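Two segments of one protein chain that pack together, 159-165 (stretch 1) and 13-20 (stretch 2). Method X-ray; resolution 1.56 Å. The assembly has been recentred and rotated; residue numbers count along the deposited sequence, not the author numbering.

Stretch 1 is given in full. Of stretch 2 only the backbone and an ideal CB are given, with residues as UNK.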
# COMPACT_ATOMS: atom_id res chain seq x y z
N ASP A 159 -0.71 -13.07 -19.60
CA ASP A 159 -1.32 -14.08 -18.74
C ASP A 159 -0.54 -14.29 -17.44
O ASP A 159 -1.04 -14.94 -16.52
CB ASP A 159 -1.46 -15.42 -19.49
CG ASP A 159 -2.80 -16.10 -19.26
OD1 ASP A 159 -3.84 -15.39 -19.19
OD2 ASP A 159 -2.83 -17.35 -19.16
N PHE A 160 0.68 -13.72 -17.34
CA PHE A 160 1.49 -13.89 -16.12
C PHE A 160 0.74 -13.38 -14.88
O PHE A 160 0.84 -13.99 -13.82
CB PHE A 160 2.84 -13.18 -16.26
CG PHE A 160 3.80 -13.41 -15.11
CD1 PHE A 160 3.82 -12.54 -14.02
CD2 PHE A 160 4.68 -14.48 -15.12
CE1 PHE A 160 4.71 -12.75 -12.97
CE2 PHE A 160 5.57 -14.69 -14.06
CZ PHE A 160 5.56 -13.83 -12.98
N LYS A 161 -0.01 -12.26 -15.02
CA LYS A 161 -0.76 -11.65 -13.90
C LYS A 161 -1.78 -12.61 -13.23
O LYS A 161 -2.15 -12.40 -12.08
CB LYS A 161 -1.43 -10.34 -14.34
CG LYS A 161 -2.47 -10.53 -15.43
CD LYS A 161 -3.29 -9.25 -15.71
CE LYS A 161 -2.57 -8.18 -16.50
NZ LYS A 161 -2.27 -8.61 -17.89
N ARG A 162 -2.21 -13.68 -13.96
CA ARG A 162 -3.13 -14.68 -13.40
C ARG A 162 -2.47 -16.07 -13.25
O ARG A 162 -3.08 -16.99 -12.71
CB ARG A 162 -4.45 -14.74 -14.19
CG ARG A 162 -5.30 -13.47 -14.04
CD ARG A 162 -6.75 -13.65 -14.47
NE ARG A 162 -7.59 -14.25 -13.42
CZ ARG A 162 -8.27 -13.55 -12.51
NH1 ARG A 162 -8.20 -12.23 -12.49
NH2 ARG A 162 -9.00 -14.18 -11.60
N ARG A 163 -1.19 -16.21 -13.70
CA ARG A 163 -0.43 -17.47 -13.60
C ARG A 163 0.97 -17.09 -13.11
O ARG A 163 1.95 -17.21 -13.87
CB ARG A 163 -0.39 -18.18 -14.95
CG ARG A 163 -1.75 -18.71 -15.41
CD ARG A 163 -1.67 -19.40 -16.76
NE ARG A 163 -0.76 -20.54 -16.75
CZ ARG A 163 0.14 -20.80 -17.69
NH1 ARG A 163 0.26 -19.99 -18.75
NH2 ARG A 163 0.93 -21.86 -17.60
N PRO A 164 1.09 -16.54 -11.88
CA PRO A 164 2.39 -16.04 -11.42
C PRO A 164 3.37 -17.15 -11.08
O PRO A 164 2.96 -18.27 -10.73
CB PRO A 164 2.03 -15.25 -10.16
CG PRO A 164 0.83 -15.95 -9.61
CD PRO A 164 0.04 -16.31 -10.85
N VAL A 165 4.67 -16.80 -11.12
CA VAL A 165 5.73 -17.74 -10.77
C VAL A 165 6.71 -16.95 -9.94
O VAL A 165 7.26 -15.96 -10.41
CB VAL A 165 6.47 -18.31 -12.01
CG1 VAL A 165 7.60 -19.25 -11.57
CG2 VAL A 165 5.50 -19.03 -12.94
N UNK A 13 -13.03 -8.82 -3.84
CA UNK A 13 -13.95 -9.54 -4.71
C UNK A 13 -13.24 -10.49 -5.66
O UNK A 13 -13.86 -11.48 -6.08
CB UNK A 13 -14.79 -8.55 -5.51
N UNK A 14 -11.94 -10.24 -5.98
CA UNK A 14 -11.20 -11.10 -6.92
C UNK A 14 -9.74 -10.67 -7.00
O UNK A 14 -9.35 -9.67 -6.41
CB UNK A 14 -11.84 -11.06 -8.31
N UNK A 15 -8.95 -11.45 -7.75
CA UNK A 15 -7.56 -11.17 -8.09
C UNK A 15 -7.63 -10.18 -9.26
O UNK A 15 -8.41 -10.42 -10.19
CB UNK A 15 -6.78 -12.44 -8.44
N UNK A 16 -6.77 -9.15 -9.28
CA UNK A 16 -6.66 -8.29 -10.45
C UNK A 16 -5.32 -8.58 -11.11
O UNK A 16 -5.29 -8.95 -12.27
CB UNK A 16 -6.79 -6.81 -10.08
N UNK A 17 -4.21 -8.44 -10.36
CA UNK A 17 -2.91 -8.75 -10.94
C UNK A 17 -1.97 -9.31 -9.92
O UNK A 17 -1.86 -8.76 -8.81
CB UNK A 17 -2.29 -7.51 -11.58
N UNK A 18 -1.28 -10.40 -10.30
CA UNK A 18 -0.26 -10.99 -9.44
C UNK A 18 1.13 -10.74 -10.03
O UNK A 18 2.11 -11.35 -9.59
CB UNK A 18 -0.51 -12.49 -9.26
N UNK A 19 1.24 -9.74 -10.96
CA UNK A 19 2.54 -9.27 -11.41
C UNK A 19 2.93 -8.28 -10.31
O UNK A 19 2.19 -7.31 -10.06
CB UNK A 19 2.51 -8.65 -12.81
N UNK A 20 4.03 -8.51 -9.57
CA UNK A 20 4.35 -7.62 -8.45
C UNK A 20 4.63 -6.18 -8.84
O UNK A 20 4.55 -5.29 -7.98
CB UNK A 20 5.57 -8.17 -7.70

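Position 13 has nothing of stretch 1 within 5.5 Å of its ideal CB, so the neighbouring segment sets no preference there. The residue is E13, which makes no contact with stretch 1.

At position 14 the backbone is almost fully extended (phi/psi -175/175) and CA-to-CB points sideways, with the ideal CB 5.4 Å from NH2 of R162. That gap leaves room for a short side chain, and the positive guanidinium favours an acid or a neutral acceptor. The deposited residue is D14. Its OD1 approaches the guanidinium at its edge, forming a salt bridge with a weak hydrogen bond from R162 NH2 to D14 OD1 of 3.4 Å.

Position 15 directs CA-to-CB toward stretch 1, its ideal CB 4.2 Å from R162 NH2. Its carbonyl accepts a hydrogen bond from the guanidinium, R162 NH1 to the O of residue 15 at 2.9 Å, a contact available to any residue. The side chain meets a flat cation, over which a compact aliphatic group could lie. V15 places CG1 over one face of the guanidinium.

At position 16 CA-to-CB points away, and many side chains would be tolerated. T16 contributes mainly through its backbone: a water donates to T16 O (2.7 Å) and accepts from R162 NH1 (2.9 Å), bridging the segments.

Position 17 points sideways, with its ideal CB 4.0 Å from K161 CB. A small or beta-branched residue would fit beside the lysine's aliphatic stem. T17 packs OG1 3.4 Å from K161 CB, and this hydroxyl also accepts from the backbone N of residue 19 at 3.0 Å.

Position 18 lies where the backbones come closest, the CA of residue 18 being 4.5 Å from K161 CA. The residue's N donates to K161 O at 2.8 Å, which excludes proline if that bond is to form. The ideal CB sits a tight 3.3 Å from K161 O, and 3.7 Å from P164 CG, whose apolar surface favours an aliphatic side chain. L18 packs against this ring, with CD1 3.8 Å from P164 CG.

Position 19 points sideways, its ideal CB 4.3 Å from F160 CD1; several short side chains could pass here. D19 presents its CA to the edge of the F160 ring, while its carboxylate is hydrogen-bonded outside stretch 1.

Position 20, with phi -63 and nothing of stretch 1 within 5.5 Å of its ideal CB, suits proline among others; it is P20.

Stretch 2, residues 13-20: EDVTTLDP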
# COMPACT_ATOMS: atom_id res chain seq x y z
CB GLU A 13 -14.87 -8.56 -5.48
CG GLU A 13 -15.72 -7.71 -4.54
CD GLU A 13 -16.86 -6.92 -5.15
OE1 GLU A 13 -17.56 -7.48 -6.03
OE2 GLU A 13 -17.07 -5.74 -4.77
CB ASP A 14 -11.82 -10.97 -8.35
CG ASP A 14 -11.58 -12.10 -9.36
OD1 ASP A 14 -10.97 -13.15 -8.97
OD2 ASP A 14 -11.99 -11.94 -10.53
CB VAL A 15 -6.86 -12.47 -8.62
CG1 VAL A 15 -5.53 -12.16 -9.32
CG2 VAL A 15 -6.66 -13.48 -7.52
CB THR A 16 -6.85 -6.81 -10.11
OG1 THR A 16 -8.13 -6.69 -9.49
CG2 THR A 16 -6.79 -5.92 -11.35
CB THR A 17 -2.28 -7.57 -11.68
OG1 THR A 17 -0.94 -7.92 -12.07
CG2 THR A 17 -2.24 -6.29 -10.85
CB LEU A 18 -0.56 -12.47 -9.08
CG LEU A 18 -1.89 -12.69 -8.33
CD1 LEU A 18 -2.15 -14.17 -8.09
CD2 LEU A 18 -1.94 -11.90 -7.03
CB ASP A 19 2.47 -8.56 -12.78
CG ASP A 19 3.75 -7.88 -13.23
OD1 ASP A 19 4.63 -7.62 -12.38
OD2 ASP A 19 3.87 -7.56 -14.43
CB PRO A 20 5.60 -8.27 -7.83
CG PRO A 20 6.19 -9.09 -8.91
CD PRO A 20 5.02 -9.60 -9.69
O HOH W 1 -7.05 -9.96 -13.98
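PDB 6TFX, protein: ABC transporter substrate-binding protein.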